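Local structure of glycosyl hydrolase (Aspergillus fumigatus, 2X8R) at residues A140-K151 with K170-T178; V16-D24 with G50-R58. The protein is a family 25 glycoside hydrolase, a lysozyme that probably cleaves the beta-1,4 links between N-acetylmuramic acid and N-acetylglucosamine in bacterial peptidoglycan. All coordinates share one frame; numbering follows the deposited sequence.

Contact 1: A140-K151 with K170-T178; sequences ADWWNRCTGNAK and KTIPGDWKT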
# COMPACT_ATOMS: atom_id res chain seq x y z
N ALA A 140 -2.81 10.61 7.99
CA ALA A 140 -3.63 11.83 7.86
C ALA A 140 -2.72 13.09 7.92
O ALA A 140 -2.92 14.03 7.15
CB ALA A 140 -4.71 11.87 8.94
N ASP A 141 -1.73 13.05 8.81
CA ASP A 141 -0.80 14.16 9.01
C ASP A 141 -0.04 14.44 7.71
O ASP A 141 0.07 15.60 7.28
CB ASP A 141 0.22 13.81 10.11
CG ASP A 141 1.39 14.77 10.09
OD1 ASP A 141 1.22 15.86 10.66
OD2 ASP A 141 2.43 14.46 9.46
N TRP A 142 0.49 13.38 7.09
CA TRP A 142 1.25 13.59 5.87
C TRP A 142 0.36 14.13 4.74
O TRP A 142 0.72 15.10 4.06
CB TRP A 142 1.93 12.28 5.47
CG TRP A 142 2.92 12.55 4.30
CD1 TRP A 142 4.26 12.77 4.40
CD2 TRP A 142 2.61 12.61 2.90
NE1 TRP A 142 4.81 12.96 3.14
CE2 TRP A 142 3.81 12.90 2.21
CE3 TRP A 142 1.42 12.49 2.16
CZ2 TRP A 142 3.87 13.04 0.79
CZ3 TRP A 142 1.45 12.64 0.77
CH2 TRP A 142 2.68 12.91 0.10
N TRP A 143 -0.82 13.53 4.56
CA TRP A 143 -1.74 13.94 3.53
C TRP A 143 -2.12 15.41 3.70
O TRP A 143 -2.19 16.16 2.70
CB TRP A 143 -3.00 13.06 3.54
CG TRP A 143 -3.76 13.14 2.28
CD1 TRP A 143 -4.91 13.87 2.05
CD2 TRP A 143 -3.43 12.51 1.03
NE1 TRP A 143 -5.32 13.72 0.73
CE2 TRP A 143 -4.45 12.87 0.09
CE3 TRP A 143 -2.40 11.66 0.62
CZ2 TRP A 143 -4.44 12.42 -1.24
CZ3 TRP A 143 -2.42 11.19 -0.71
CH2 TRP A 143 -3.43 11.58 -1.62
N ASN A 144 -2.31 15.82 4.95
CA ASN A 144 -2.63 17.21 5.20
C ASN A 144 -1.44 18.10 4.83
O ASN A 144 -1.63 19.08 4.07
CB ASN A 144 -3.01 17.40 6.65
CG ASN A 144 -3.44 18.82 6.91
OD1 ASN A 144 -4.44 19.28 6.35
ND2 ASN A 144 -2.64 19.56 7.73
N ARG A 145 -0.25 17.74 5.31
CA ARG A 145 0.91 18.62 5.09
C ARG A 145 1.31 18.68 3.63
O ARG A 145 1.61 19.77 3.11
CB ARG A 145 2.12 18.21 5.92
CG ARG A 145 3.40 19.06 5.64
CD ARG A 145 4.55 18.63 6.55
NE ARG A 145 4.12 18.69 7.95
CZ ARG A 145 3.79 17.65 8.72
NH1 ARG A 145 3.88 16.40 8.26
NH2 ARG A 145 3.40 17.87 9.97
N CYS A 146 1.34 17.53 2.96
CA CYS A 146 1.98 17.51 1.65
C CYS A 146 1.04 17.66 0.46
O CYS A 146 1.51 17.89 -0.65
CB CYS A 146 2.84 16.25 1.51
SG CYS A 146 4.23 16.20 2.69
N THR A 147 -0.26 17.49 0.69
CA THR A 147 -1.25 17.66 -0.38
C THR A 147 -2.26 18.76 -0.11
O THR A 147 -3.14 19.02 -0.96
CB THR A 147 -2.03 16.34 -0.76
OG1 THR A 147 -3.01 16.03 0.24
CG2 THR A 147 -1.05 15.18 -0.92
N GLY A 148 -2.17 19.40 1.06
CA GLY A 148 -3.24 20.31 1.50
C GLY A 148 -4.55 19.58 1.79
O GLY A 148 -5.65 20.12 1.58
N ASN A 149 -4.42 18.34 2.26
CA ASN A 149 -5.55 17.44 2.52
C ASN A 149 -6.45 17.23 1.31
O ASN A 149 -7.67 17.33 1.39
CB ASN A 149 -6.37 17.93 3.73
CG ASN A 149 -7.19 16.83 4.34
OD1 ASN A 149 -6.80 15.66 4.29
ND2 ASN A 149 -8.33 17.19 4.94
N ALA A 150 -5.81 16.95 0.19
CA ALA A 150 -6.47 16.98 -1.09
C ALA A 150 -7.61 15.97 -1.22
O ALA A 150 -7.52 14.80 -0.81
CB ALA A 150 -5.43 16.76 -2.24
N LYS A 151 -8.70 16.44 -1.83
CA LYS A 151 -9.81 15.58 -2.23
C LYS A 151 -9.52 15.03 -3.62
O LYS A 151 -8.46 15.34 -4.20
CB LYS A 151 -11.11 16.40 -2.21
CG LYS A 151 -11.29 17.08 -0.84
CD LYS A 151 -12.57 17.89 -0.79
CE LYS A 151 -12.93 18.22 0.65
NZ LYS A 151 -14.16 19.05 0.57
N LYS A 170 -9.29 8.32 13.96
CA LYS A 170 -10.39 9.25 14.17
C LYS A 170 -10.37 10.35 13.11
O LYS A 170 -11.41 10.96 12.82
CB LYS A 170 -10.34 9.83 15.60
N THR A 171 -9.22 10.54 12.48
CA THR A 171 -9.08 11.59 11.47
C THR A 171 -8.90 10.90 10.13
O THR A 171 -7.91 10.19 9.95
CB THR A 171 -7.88 12.50 11.75
OG1 THR A 171 -8.01 13.03 13.07
CG2 THR A 171 -7.81 13.65 10.73
N ILE A 172 -9.87 11.09 9.24
CA ILE A 172 -9.84 10.48 7.89
C ILE A 172 -9.50 11.56 6.88
O ILE A 172 -10.24 12.54 6.73
CB ILE A 172 -11.19 9.87 7.48
CG1 ILE A 172 -11.76 8.93 8.57
CG2 ILE A 172 -11.07 9.19 6.11
CD1 ILE A 172 -10.77 7.84 9.07
N PRO A 173 -8.41 11.36 6.13
CA PRO A 173 -7.92 12.42 5.24
C PRO A 173 -8.79 12.61 4.01
O PRO A 173 -9.62 11.75 3.64
CB PRO A 173 -6.54 11.92 4.83
CG PRO A 173 -6.67 10.41 4.90
CD PRO A 173 -7.52 10.18 6.12
N GLY A 174 -8.56 13.74 3.34
CA GLY A 174 -9.13 13.91 1.98
C GLY A 174 -10.65 13.80 1.94
O GLY A 174 -11.33 14.23 2.88
N ASP A 175 -11.18 13.22 0.87
CA ASP A 175 -12.61 12.95 0.76
C ASP A 175 -12.91 11.48 0.94
O ASP A 175 -14.01 11.00 0.58
CB ASP A 175 -13.25 13.47 -0.57
CG ASP A 175 -12.59 12.90 -1.82
OD1 ASP A 175 -11.74 12.00 -1.70
OD2 ASP A 175 -12.93 13.35 -2.94
N TRP A 176 -11.97 10.74 1.53
CA TRP A 176 -12.34 9.36 1.87
C TRP A 176 -13.49 9.25 2.89
O TRP A 176 -13.53 9.96 3.89
CB TRP A 176 -11.14 8.57 2.39
CG TRP A 176 -10.22 8.08 1.30
CD1 TRP A 176 -10.36 6.93 0.56
CD2 TRP A 176 -9.00 8.71 0.86
NE1 TRP A 176 -9.31 6.82 -0.32
CE2 TRP A 176 -8.46 7.88 -0.15
CE3 TRP A 176 -8.29 9.86 1.26
CZ2 TRP A 176 -7.25 8.16 -0.78
CZ3 TRP A 176 -7.10 10.17 0.62
CH2 TRP A 176 -6.58 9.31 -0.40
N LYS A 177 -14.40 8.31 2.64
CA LYS A 177 -15.47 8.03 3.58
C LYS A 177 -14.89 7.40 4.84
O LYS A 177 -15.24 7.77 5.95
CB LYS A 177 -16.46 7.05 2.93
N THR A 178 -14.00 6.44 4.64
CA THR A 178 -13.37 5.70 5.74
C THR A 178 -12.13 5.01 5.17
O THR A 178 -11.86 5.14 3.99
CB THR A 178 -14.35 4.70 6.49
OG1 THR A 178 -13.71 4.23 7.68
CG2 THR A 178 -14.71 3.53 5.61
O HOH W 1 -10.31 15.14 5.88
O HOH W 2 -8.67 12.38 -1.44

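Contact 2: V16-D24 with G50-R58; sequences VNFEAAKKD and GATKAGLLR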
# COMPACT_ATOMS: atom_id res chain seq x y z
N VAL A 16 10.09 -14.58 6.47
CA VAL A 16 8.78 -14.54 7.08
C VAL A 16 8.13 -15.92 7.09
O VAL A 16 8.16 -16.64 6.11
CB VAL A 16 7.86 -13.48 6.38
CG1 VAL A 16 6.32 -13.68 6.80
CG2 VAL A 16 8.40 -12.08 6.68
N ASN A 17 7.57 -16.30 8.24
CA ASN A 17 6.86 -17.57 8.31
C ASN A 17 5.41 -17.31 7.94
O ASN A 17 4.57 -17.05 8.80
CB ASN A 17 6.93 -18.15 9.72
CG ASN A 17 6.60 -19.61 9.76
OD1 ASN A 17 7.28 -20.38 10.45
ND2 ASN A 17 5.61 -20.03 9.00
N PHE A 18 5.10 -17.34 6.65
CA PHE A 18 3.73 -17.09 6.21
C PHE A 18 2.72 -18.13 6.73
O PHE A 18 1.58 -17.78 7.01
CB PHE A 18 3.73 -17.07 4.68
CG PHE A 18 4.51 -15.95 4.12
CD1 PHE A 18 3.97 -14.66 4.07
CD2 PHE A 18 5.82 -16.15 3.62
CE1 PHE A 18 4.70 -13.60 3.54
CE2 PHE A 18 6.58 -15.07 3.10
CZ PHE A 18 6.00 -13.80 3.07
N GLU A 19 3.14 -19.38 6.87
CA GLU A 19 2.26 -20.45 7.35
C GLU A 19 1.83 -20.09 8.77
O GLU A 19 0.64 -20.20 9.09
CB GLU A 19 3.02 -21.79 7.38
CG GLU A 19 2.32 -22.91 6.68
CD GLU A 19 2.27 -22.67 5.20
OE1 GLU A 19 3.11 -21.87 4.73
OE2 GLU A 19 1.41 -23.24 4.50
N ALA A 20 2.80 -19.67 9.59
CA ALA A 20 2.52 -19.25 10.97
C ALA A 20 1.60 -18.04 11.05
O ALA A 20 0.67 -17.99 11.87
CB ALA A 20 3.79 -18.97 11.73
N ALA A 21 1.85 -17.04 10.19
CA ALA A 21 0.95 -15.88 10.13
C ALA A 21 -0.46 -16.29 9.76
O ALA A 21 -1.43 -15.85 10.39
CB ALA A 21 1.48 -14.87 9.13
N LYS A 22 -0.58 -17.18 8.76
CA LYS A 22 -1.91 -17.63 8.33
C LYS A 22 -2.63 -18.40 9.47
O LYS A 22 -3.81 -18.19 9.74
CB LYS A 22 -1.80 -18.48 7.03
CG LYS A 22 -3.19 -18.96 6.44
CD LYS A 22 -3.59 -18.17 5.22
CE LYS A 22 -4.79 -18.71 4.47
NZ LYS A 22 -5.91 -18.98 5.36
N LYS A 23 -1.88 -19.23 10.18
CA LYS A 23 -2.46 -20.02 11.28
C LYS A 23 -2.98 -19.06 12.35
O LYS A 23 -3.97 -19.34 13.02
CB LYS A 23 -1.42 -20.99 11.84
CG LYS A 23 -1.89 -21.96 12.94
CD LYS A 23 -3.26 -22.64 12.62
CE LYS A 23 -3.13 -24.03 12.00
NZ LYS A 23 -2.85 -25.05 13.07
N ASP A 24 -2.27 -17.94 12.50
CA ASP A 24 -2.59 -16.95 13.51
C ASP A 24 -3.63 -15.91 13.05
O ASP A 24 -3.94 -14.98 13.79
CB ASP A 24 -1.29 -16.28 13.96
CG ASP A 24 -1.36 -15.73 15.41
OD1 ASP A 24 -2.25 -16.12 16.22
OD2 ASP A 24 -0.47 -14.91 15.71
N GLY A 50 6.53 -17.08 -1.02
CA GLY A 50 6.18 -17.64 0.30
C GLY A 50 4.72 -17.38 0.63
O GLY A 50 3.99 -18.29 1.10
N ALA A 51 4.26 -16.15 0.38
CA ALA A 51 2.87 -15.81 0.66
C ALA A 51 1.91 -16.63 -0.20
O ALA A 51 0.88 -17.06 0.26
CB ALA A 51 2.64 -14.29 0.46
N THR A 52 2.28 -16.86 -1.45
CA THR A 52 1.40 -17.57 -2.37
C THR A 52 1.22 -19.02 -1.89
O THR A 52 0.11 -19.52 -1.84
CB THR A 52 1.97 -17.58 -3.76
OG1 THR A 52 2.18 -16.25 -4.19
CG2 THR A 52 0.99 -18.23 -4.77
N LYS A 53 2.32 -19.64 -1.50
CA LYS A 53 2.31 -21.05 -1.14
C LYS A 53 1.51 -21.24 0.14
O LYS A 53 0.86 -22.27 0.32
CB LYS A 53 3.74 -21.55 -0.97
CG LYS A 53 4.46 -21.84 -2.30
CD LYS A 53 5.82 -22.40 -2.01
CE LYS A 53 5.80 -23.91 -1.96
NZ LYS A 53 7.19 -24.45 -1.74
N ALA A 54 1.57 -20.27 1.03
CA ALA A 54 0.83 -20.30 2.29
C ALA A 54 -0.68 -20.02 2.17
O ALA A 54 -1.42 -20.13 3.17
CB ALA A 54 1.48 -19.32 3.33
N GLY A 55 -1.12 -19.66 0.97
CA GLY A 55 -2.54 -19.39 0.72
C GLY A 55 -3.00 -18.00 1.12
O GLY A 55 -4.19 -17.78 1.27
N LEU A 56 -2.09 -17.03 1.25
CA LEU A 56 -2.53 -15.65 1.56
C LEU A 56 -2.87 -14.90 0.30
O LEU A 56 -2.30 -15.16 -0.75
CB LEU A 56 -1.43 -14.84 2.30
CG LEU A 56 -1.00 -15.38 3.66
CD1 LEU A 56 0.32 -14.74 4.15
CD2 LEU A 56 -2.04 -14.99 4.64
N LEU A 57 -3.82 -13.97 0.41
CA LEU A 57 -3.97 -12.92 -0.58
C LEU A 57 -2.68 -12.05 -0.47
O LEU A 57 -2.17 -11.83 0.63
CB LEU A 57 -5.21 -12.10 -0.24
CG LEU A 57 -6.54 -12.79 -0.50
CD1 LEU A 57 -7.63 -11.89 0.04
CD2 LEU A 57 -6.71 -13.03 -1.97
N ARG A 58 -2.15 -11.57 -1.59
CA ARG A 58 -0.95 -10.74 -1.51
C ARG A 58 -0.93 -9.75 -2.64
O ARG A 58 -1.54 -9.98 -3.68
CB ARG A 58 0.36 -11.59 -1.50
CG ARG A 58 0.71 -12.24 -2.84
CD ARG A 58 -0.19 -13.45 -3.11
NE ARG A 58 0.28 -14.17 -4.31
CZ ARG A 58 -0.12 -13.87 -5.55
NH1 ARG A 58 -0.98 -12.87 -5.77
NH2 ARG A 58 0.39 -14.55 -6.59
O HOH W 3 5.02 -20.39 2.61

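Contact 1: A140-K151 with K170-T178
Trp176 presents the edge of its six-membered ring to one face of the Trp143 indole, a T-shaped pair with six-membered-ring centroids 5.3 Å apart and planes at 70°; Trp176 CZ3 comes to 3.8 Å from Trp143 CE2. The opposite face of Trp143 carries Thr147 OG1, toward the rim. At the indole edge, in the ring plane, lie Asn149 OD1 and Ala150 O, and the latter takes a nearly straight bond from Trp143 NE1 on a lone pair, which fixes the ring's rotation. Trp143 CG stands anti to the backbone N (chi1 -162°), bringing Trp143 CD1 to 3.8 Å from Pro173 CB. All this joins helix 140-147 and its C-terminal loop to the 170-178 loop, which links strands 159-162 and 181-185 of the TIM-barrel-like GH25 fold. Pro173 to Trp176 form a type II' turn, and Gly174 N donates to Asn149 OD1 (2.8 Å, 170°) from above the amide plane. One water connects Asn149 ND2 with Ile172 O and Gly174 O; another joins Ala150 O to Asp175 OD1. The aliphatic CB of Lys151 packs 3.6 Å from Asp175 OD2, a carboxylate oxygen whose hydrogen bond comes from Gly152 N.

Contact 2: V16-D24 with G50-R58
Phe18, Lys22 and Ala54 have the most surface buried here, and Phe18 meets the helix 44-53 backbone at very close range. One face of its ring receives Ala51 N, 3.5 Å above the plane and over the centre, while Phe18 CD2 lies 3.4 Å from Gly50 C. Gly50 has no side chain, and the ring lies directly on the peptide between Gly50 and Ala51, where CG, anti to the carbonyl carbon of Phe18 (chi1 -65°), sets it. Ala51 CB adds a CH-pi contact over the same face, 4.1 Å from the ring centroid of Phe18 and 26° off its normal. Val16 CG1 covers the opposite face, and Leu56 CD1 meets the ring edge. Phe18 CB, which points toward the other segment, makes a separate contact with Ala54 CB at 3.5 Å.

Ala54 CB touches both Phe18 CB and, at about a right angle to it, Glu19 OE1, 3.3 Å away. Just beyond, Gly55 has positive phi and closes helix 44-53 with a Schellman motif, its N bonding back to Thr52 O and Leu56 N to Ala51 O. Lys22 lies along this turn. Its chain bends at chi2 (105°), placing CD 3.6 Å from both Ala54 O and Leu56 CD2, and CE 3.4 Å from Gly55 O; Lys22 and Leu56 run past each other in opposite directions.

No direct hydrogen bond crosses between the two segments, and one water links Glu19 OE1 to Gly50 O. The chemistry therefore implies cohesion that comes mostly from van der Waals packing of the Phe18 ring and the Lys22 chain.

In the fold
Contact 1 and contact 2 lie on opposite sides of the chain's centre, 32 Å apart between centres and about 18 Å between nearest atoms. Both are partly buried and peripheral, and they share no helix or strand. Contact 2 pairs helix 18-23 with the end of helix 44-53 and the turn into strand 57-63, with side chains reaching strands 3-9 and 26-35; contact 1 joins helix 140-147 to an irregular loop, its inner rings backed by strands 135-138 and 159-162. Their chemistry differs accordingly: contact 1 holds a loop by directional polar bonds beside a T-shaped tryptophan pair, whereas contact 2 holds two helices by a phenylalanine ring lying on a helix backbone.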